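Local coordinates for protein plu4264 (Photorhabdus luminescens subsp. laumondii, PDB 4MV2) that is of unknown function but adopts the cupin fold and binds a nickel ion, possibly acting as a small metal-dependent enzyme, at residues A[35-41]-A[100-106]; A[58-64]-A[76-82]. All blocks are in the same frame, centred on the assembly; numbering follows the deposited sequence.

Contact 1 of 2, residues A[35-41]-A[100-106]; sequences GGAWCIV and FHFYTIW
In the larger sheet of this cupin beta-sandwich, two neighbouring strands show how a regular antiparallel pair sorts its side chains onto two faces. The axes of 35-41 and 100-106 approach to 4.7 Å, with N-to-C directions 169° apart, in register from Gly35-Trp106 to Val41-Phe100. Hydrogen-bonded pairs alternate with non-hydrogen-bonded ones: Ala37 N to Thr104 O and Thr104 N to Ala37 O are both 2.9 Å, Cys39 N to Phe102 O is 2.8 Å. Ala37, Cys39, Val41, Phe100, Phe102 and Thr104 share the face toward the nickel site, where Thr104 OG1 hydrogen-bonds to the nickel ligand Glu56. Phe102 and Trp106, both chi1 p, fold over the partner strand: Cys39 CB lies 3.7 Å from the Phe102 ring centroid, and the Trp106 indole covers Gly35, where a side chain would clash. Ile40 shares the other face with Trp38, His101, Tyr103 and Ile105, which touch the second subunit. There Trp38 (chi1 t) reaches His101 (chi1 m), and Trp38 NE1 donates to His101 ND1 at 3.0 Å.

Contact 2 of 2, residues A[58-64]-A[76-82]; sequences FIVIQGN and VTKGDLI
This contact is an antiparallel strand pairing at what is, within one chain, the edge of the larger sheet; it gives way to a turn where the chain passes from the smaller sheet into the larger. Phe58 and Ile82 form a hydrogen-bonded pair, with Phe58 N to Ile82 O at 2.8 Å and Ile82 N to Phe58 O at 3.0 Å; Ile59 and Leu81 follow as a non-hydrogen-bonded pair, Ile59 CG1 lying 3.7 Å from Leu81 CD2. Val60 then meets a type II turn from Thr77 to Asp80: Val60 N donates to Asp80 O and Gly79 N to Val60 O, each at 2.9 Å. The turn is closed by Asp80 N to Thr77 O at 3.0 Å and by Thr77 N to Asp80 OD2 at 2.9 Å, while Gly79 supplies its positive phi (98/-21). Val60, chi1 t, points at the turn, its CG2 4.0 Å from Val76 CG2. Beyond the classic beta bulge in which Ile61 and Gln62 both face His101 of strand 100-107, Gly63 (91/-164) redirects the chain, and Thr77 OG1 donates to Gly63 O at 2.7 Å. A water joins Asn64 ND2 and Val76 O, 3.0 Å from each. Asp80 OD2 also forms a salt bridge with Lys7 of the second subunit, a strand of which continues the sheet past Leu81 and Ile82. Leaving strand 55-62 at Gly63, crossing 64-69 and 72-77 of the other sheet and returning through Thr77-Asp80 to 81-84, the chain follows the two-sheet cupin barrel.

How the contacts relate
The two contacts illustrate how one sheet can gather segments distant in sequence, as in contact 1, and nearer ones, as in contact 2, which also reaches the end of the smaller sheet. Their centres lie 10 Å apart, and contact 2 is nested within the chain loop that contact 1 closes. Strands 100-107 and 55-62 are neighbours in the larger sheet, so the contacts join directly: Ile59 N lies 2.8 Å from Tyr103 O and Ile61 N 2.8 Å from His101 O, both probable hydrogen bonds. The order across this part is therefore 35-41, 100-107, 55-62, 81-84. Contact 1 is central, contact 2 peripheral; both touch the second subunit, and Phe58 and Thr104 bring both close to the nickel ion.

Contact 1 of 2, residues A[35-41]-A[100-106]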
loop_
_atom_site.group_PDB
_atom_site.type_symbol
_atom_site.label_atom_id
_atom_site.label_comp_id
_atom_site.label_asym_id
_atom_site.label_seq_id
_atom_site.Cartn_x
_atom_site.Cartn_y
_atom_site.Cartn_z
ATOM N N GLY A 35 4.799 -0.986 8.886
ATOM C CA GLY A 35 5.905 -1.236 8.002
ATOM C C GLY A 35 5.344 -1.649 6.648
ATOM O O GLY A 35 4.174 -1.967 6.509
ATOM N N GLY A 36 6.203 -1.657 5.633
ATOM C CA GLY A 36 5.751 -2.042 4.293
ATOM C C GLY A 36 6.872 -2.514 3.410
ATOM O O GLY A 36 8.032 -2.283 3.680
ATOM N N ALA A 37 6.490 -3.167 2.325
ATOM C CA ALA A 37 7.455 -3.528 1.292
ATOM C C ALA A 37 6.768 -3.789 -0.028
ATOM O O ALA A 37 5.708 -4.383 -0.086
ATOM C CB ALA A 37 8.241 -4.742 1.685
ATOM N N TRP A 38 7.430 -3.357 -1.089
ATOM C CA TRP A 38 7.069 -3.784 -2.444
ATOM C C TRP A 38 7.782 -5.118 -2.693
ATOM O O TRP A 38 9.009 -5.195 -2.590
ATOM C CB TRP A 38 7.532 -2.763 -3.494
ATOM C CG TRP A 38 7.035 -3.021 -4.895
ATOM C CD1 TRP A 38 7.299 -4.118 -5.695
ATOM C CD2 TRP A 38 6.200 -2.166 -5.664
ATOM N NE1 TRP A 38 6.683 -3.964 -6.903
ATOM C CE2 TRP A 38 5.988 -2.789 -6.905
ATOM C CE3 TRP A 38 5.604 -0.927 -5.415
ATOM C CZ2 TRP A 38 5.230 -2.209 -7.904
ATOM C CZ3 TRP A 38 4.843 -0.354 -6.381
ATOM C CH2 TRP A 38 4.663 -0.982 -7.632
ATOM N N CYS A 39 7.022 -6.142 -3.074
ATOM C CA CYS A 39 7.548 -7.491 -3.229
ATOM C C CYS A 39 7.264 -8.025 -4.622
ATOM O O CYS A 39 6.196 -7.806 -5.191
ATOM C CB CYS A 39 6.849 -8.407 -2.236
ATOM S SG CYS A 39 7.141 -7.970 -0.500
ATOM N N ILE A 40 8.237 -8.753 -5.133
ATOM C CA ILE A 40 8.117 -9.435 -6.415
ATOM C C ILE A 40 8.461 -10.885 -6.237
ATOM O O ILE A 40 9.548 -11.247 -5.759
ATOM C CB ILE A 40 9.024 -8.850 -7.528
ATOM C CG1 ILE A 40 8.800 -7.361 -7.717
ATOM C CG2 ILE A 40 8.739 -9.617 -8.829
ATOM C CD1 ILE A 40 9.806 -6.721 -8.677
ATOM N N VAL A 41 7.497 -11.725 -6.592
ATOM C CA VAL A 41 7.721 -13.177 -6.683
ATOM C C VAL A 41 8.010 -13.458 -8.147
ATOM O O VAL A 41 7.161 -13.242 -9.011
ATOM C CB VAL A 41 6.565 -14.008 -6.117
ATOM C CG1 VAL A 41 6.914 -15.509 -6.202
ATOM C CG2 VAL A 41 6.258 -13.627 -4.671
ATOM N N PHE A 100 5.186 -11.417 -10.386
ATOM C CA PHE A 100 4.029 -11.143 -9.547
ATOM C C PHE A 100 4.413 -10.094 -8.525
ATOM O O PHE A 100 5.343 -10.292 -7.755
ATOM C CB PHE A 100 3.535 -12.383 -8.826
ATOM C CG PHE A 100 2.391 -12.107 -7.907
ATOM C CD1 PHE A 100 1.136 -11.818 -8.436
ATOM C CD2 PHE A 100 2.545 -12.085 -6.523
ATOM C CE1 PHE A 100 0.064 -11.569 -7.619
ATOM C CE2 PHE A 100 1.448 -11.828 -5.716
ATOM C CZ PHE A 100 0.239 -11.564 -6.268
ATOM N N HIS A 101 3.740 -8.941 -8.573
ATOM C CA HIS A 101 4.032 -7.829 -7.692
ATOM C C HIS A 101 2.915 -7.628 -6.678
ATOM O O HIS A 101 1.726 -7.629 -7.035
ATOM C CB HIS A 101 4.115 -6.512 -8.470
ATOM C CG HIS A 101 5.178 -6.428 -9.505
ATOM N ND1 HIS A 101 6.233 -5.557 -9.372
ATOM C CD2 HIS A 101 5.326 -7.044 -10.710
ATOM C CE1 HIS A 101 6.985 -5.636 -10.452
ATOM N NE2 HIS A 101 6.443 -6.515 -11.288
ATOM N N PHE A 102 3.297 -7.357 -5.435
ATOM C CA PHE A 102 2.317 -6.961 -4.416
ATOM C C PHE A 102 3.011 -6.072 -3.408
ATOM O O PHE A 102 4.232 -6.128 -3.267
ATOM C CB PHE A 102 1.673 -8.204 -3.744
ATOM C CG PHE A 102 2.603 -9.038 -2.915
ATOM C CD1 PHE A 102 3.420 -9.987 -3.490
ATOM C CD2 PHE A 102 2.581 -8.942 -1.529
ATOM C CE1 PHE A 102 4.230 -10.780 -2.708
ATOM C CE2 PHE A 102 3.393 -9.716 -0.781
ATOM C CZ PHE A 102 4.209 -10.647 -1.378
ATOM N N TYR A 103 2.232 -5.263 -2.695
ATOM C CA TYR A 103 2.722 -4.464 -1.590
ATOM C C TYR A 103 2.184 -5.077 -0.321
ATOM O O TYR A 103 1.018 -5.390 -0.236
ATOM C CB TYR A 103 2.293 -2.973 -1.733
ATOM C CG TYR A 103 3.272 -2.054 -1.051
ATOM C CD1 TYR A 103 4.352 -1.551 -1.723
ATOM C CD2 TYR A 103 3.169 -1.748 0.307
ATOM C CE1 TYR A 103 5.339 -0.768 -1.097
ATOM C CE2 TYR A 103 4.119 -0.984 0.943
ATOM C CZ TYR A 103 5.223 -0.525 0.254
ATOM O OH TYR A 103 6.155 0.199 0.935
ATOM N N THR A 104 3.048 -5.259 0.661
ATOM C CA THR A 104 2.607 -5.717 1.979
ATOM C C THR A 104 2.763 -4.578 2.976
ATOM O O THR A 104 3.715 -3.825 2.944
ATOM C CB THR A 104 3.326 -6.963 2.469
ATOM O OG1 THR A 104 2.834 -7.231 3.761
ATOM C CG2 THR A 104 4.826 -6.827 2.491
ATOM N N ILE A 105 1.763 -4.453 3.830
ATOM C CA ILE A 105 1.756 -3.540 4.956
ATOM C C ILE A 105 1.493 -4.371 6.202
ATOM O O ILE A 105 0.554 -5.128 6.243
ATOM C CB ILE A 105 0.682 -2.438 4.795
ATOM C CG1 ILE A 105 0.966 -1.612 3.537
ATOM C CG2 ILE A 105 0.624 -1.570 6.047
ATOM C CD1 ILE A 105 -0.103 -0.611 3.213
ATOM N N TRP A 106 2.317 -4.193 7.228
ATOM C CA TRP A 106 2.184 -4.952 8.477
ATOM C C TRP A 106 2.225 -4.001 9.663
ATOM O O TRP A 106 2.808 -2.925 9.590
ATOM C CB TRP A 106 3.259 -6.039 8.569
ATOM C CG TRP A 106 4.661 -5.562 8.674
ATOM C CD1 TRP A 106 5.342 -5.296 9.814
ATOM C CD2 TRP A 106 5.585 -5.345 7.602
ATOM N NE1 TRP A 106 6.604 -4.904 9.533
ATOM C CE2 TRP A 106 6.795 -4.945 8.181
ATOM C CE3 TRP A 106 5.510 -5.464 6.215
ATOM C CZ2 TRP A 106 7.916 -4.646 7.433
ATOM C CZ3 TRP A 106 6.621 -5.164 5.477
ATOM C CH2 TRP A 106 7.813 -4.756 6.089
#

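Contact 2 of 2, residues A[58-64]-A[76-82]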
loop_
_atom_site.group_PDB
_atom_site.type_symbol
_atom_site.label_atom_id
_atom_site.label_comp_id
_atom_site.label_asym_id
_atom_site.label_seq_id
_atom_site.Cartn_x
_atom_site.Cartn_y
_atom_site.Cartn_z
ATOM N N PHE A 58 -1.964 -7.597 2.047
ATOM C CA PHE A 58 -1.326 -7.539 0.731
ATOM C C PHE A 58 -2.251 -6.760 -0.204
ATOM O O PHE A 58 -3.462 -7.017 -0.278
ATOM C CB PHE A 58 -1.177 -8.932 0.094
ATOM C CG PHE A 58 -0.213 -9.887 0.756
ATOM C CD1 PHE A 58 0.617 -9.531 1.807
ATOM C CD2 PHE A 58 -0.144 -11.176 0.265
ATOM C CE1 PHE A 58 1.477 -10.451 2.358
ATOM C CE2 PHE A 58 0.724 -12.080 0.812
ATOM C CZ PHE A 58 1.525 -11.716 1.840
ATOM N N ILE A 59 -1.650 -5.882 -0.985
ATOM C CA ILE A 59 -2.286 -5.142 -2.064
ATOM C C ILE A 59 -1.636 -5.707 -3.335
ATOM O O ILE A 59 -0.444 -5.531 -3.574
ATOM C CB ILE A 59 -1.991 -3.620 -1.944
ATOM C CG1 ILE A 59 -2.517 -3.065 -0.625
ATOM C CG2 ILE A 59 -2.546 -2.863 -3.129
ATOM C CD1 ILE A 59 -1.858 -1.755 -0.244
ATOM N N VAL A 60 -2.443 -6.383 -4.144
ATOM C CA VAL A 60 -1.890 -7.062 -5.315
ATOM C C VAL A 60 -1.764 -6.059 -6.451
ATOM O O VAL A 60 -2.753 -5.400 -6.818
ATOM C CB VAL A 60 -2.718 -8.287 -5.696
ATOM C CG1 VAL A 60 -2.114 -8.950 -6.916
ATOM C CG2 VAL A 60 -2.794 -9.260 -4.533
ATOM N N ILE A 61 -0.567 -5.955 -7.010
ATOM C CA ILE A 61 -0.238 -4.900 -7.959
ATOM C C ILE A 61 -0.246 -5.364 -9.402
ATOM O O ILE A 61 -0.767 -4.641 -10.247
ATOM C CB ILE A 61 1.118 -4.251 -7.536
ATOM C CG1 ILE A 61 0.904 -3.430 -6.264
ATOM C CG2 ILE A 61 1.779 -3.482 -8.668
ATOM C CD1 ILE A 61 2.140 -2.878 -5.681
ATOM N N GLN A 62 0.337 -6.515 -9.729
ATOM C CA GLN A 62 0.492 -6.909 -11.128
ATOM C C GLN A 62 0.741 -8.406 -11.163
ATOM O O GLN A 62 1.439 -8.960 -10.303
ATOM C CB GLN A 62 1.687 -6.176 -11.721
ATOM C CG GLN A 62 1.946 -6.405 -13.211
ATOM C CD GLN A 62 3.201 -5.612 -13.617
ATOM O OE1 GLN A 62 3.322 -4.400 -13.335
ATOM N NE2 GLN A 62 4.143 -6.263 -14.149
ATOM N N GLY A 63 0.219 -9.058 -12.186
ATOM C CA GLY A 63 0.449 -10.481 -12.395
ATOM C C GLY A 63 -0.590 -11.343 -11.730
ATOM O O GLY A 63 -1.674 -10.848 -11.357
ATOM N N ASN A 64 -0.248 -12.632 -11.614
ATOM C CA ASN A 64 -1.150 -13.632 -11.074
ATOM C C ASN A 64 -0.393 -14.527 -10.148
ATOM O O ASN A 64 0.721 -14.916 -10.445
ATOM C CB ASN A 64 -1.735 -14.477 -12.222
ATOM C CG ASN A 64 -2.580 -13.648 -13.136
ATOM O OD1 ASN A 64 -2.105 -13.090 -14.135
ATOM N ND2 ASN A 64 -3.825 -13.492 -12.770
ATOM N N VAL A 76 -5.166 -14.738 -6.990
ATOM C CA VAL A 76 -5.204 -13.283 -6.924
ATOM C C VAL A 76 -4.582 -12.646 -8.151
ATOM O O VAL A 76 -3.712 -13.225 -8.822
ATOM C CB VAL A 76 -4.518 -12.706 -5.680
ATOM C CG1 VAL A 76 -5.248 -13.138 -4.388
ATOM C CG2 VAL A 76 -3.024 -13.055 -5.640
ATOM N N THR A 77 -5.035 -11.424 -8.417
ATOM C CA THR A 77 -4.475 -10.628 -9.486
ATOM C C THR A 77 -4.653 -9.140 -9.144
ATOM O O THR A 77 -5.122 -8.777 -8.055
ATOM C CB THR A 77 -5.079 -10.973 -10.817
ATOM O OG1 THR A 77 -4.274 -10.377 -11.878
ATOM C CG2 THR A 77 -6.520 -10.529 -10.865
ATOM N N LYS A 78 -4.206 -8.274 -10.033
ATOM C CA LYS A 78 -4.211 -6.813 -9.859
ATOM C C LYS A 78 -5.470 -6.307 -9.214
ATOM O O LYS A 78 -6.560 -6.550 -9.683
ATOM C CB LYS A 78 -4.054 -6.153 -11.231
ATOM C CG LYS A 78 -4.038 -4.647 -11.227
ATOM C CD LYS A 78 -4.275 -4.168 -12.698
ATOM C CE LYS A 78 -4.196 -2.692 -12.892
ATOM N NZ LYS A 78 -4.365 -2.369 -14.322
ATOM N N GLY A 79 -5.289 -5.567 -8.131
ATOM C CA GLY A 79 -6.397 -4.937 -7.429
ATOM C C GLY A 79 -6.886 -5.695 -6.235
ATOM O O GLY A 79 -7.536 -5.108 -5.379
ATOM N N ASP A 80 -6.618 -6.991 -6.160
ATOM C CA ASP A 80 -7.132 -7.762 -5.047
ATOM C C ASP A 80 -6.396 -7.398 -3.765
ATOM O O ASP A 80 -5.229 -7.041 -3.764
ATOM C CB ASP A 80 -6.943 -9.261 -5.316
ATOM C CG ASP A 80 -7.771 -9.779 -6.477
ATOM O OD1 ASP A 80 -8.716 -9.101 -6.928
ATOM O OD2 ASP A 80 -7.438 -10.879 -6.970
ATOM N N LEU A 81 -7.137 -7.491 -2.673
ATOM C CA LEU A 81 -6.646 -7.299 -1.321
ATOM C C LEU A 81 -6.847 -8.565 -0.539
ATOM O O LEU A 81 -7.838 -9.264 -0.722
ATOM C CB LEU A 81 -7.424 -6.195 -0.643
ATOM C CG LEU A 81 -7.385 -4.880 -1.388
ATOM C CD1 LEU A 81 -8.478 -3.991 -0.894
ATOM C CD2 LEU A 81 -6.029 -4.196 -1.253
ATOM N N ILE A 82 -5.723 -8.864 0.216
ATOM C CA ILE A 82 -5.699 -10.038 1.081
ATOM C C ILE A 82 -5.327 -9.618 2.484
ATOM O O ILE A 82 -4.347 -8.908 2.676
ATOM C CB ILE A 82 -4.605 -11.027 0.628
ATOM C CG1 ILE A 82 -4.933 -11.641 -0.735
ATOM C CG2 ILE A 82 -4.389 -12.102 1.672
ATOM C CD1 ILE A 82 -5.911 -12.792 -0.695
HETATM O O HOH W 1 -4.894 -15.286 -10.648
#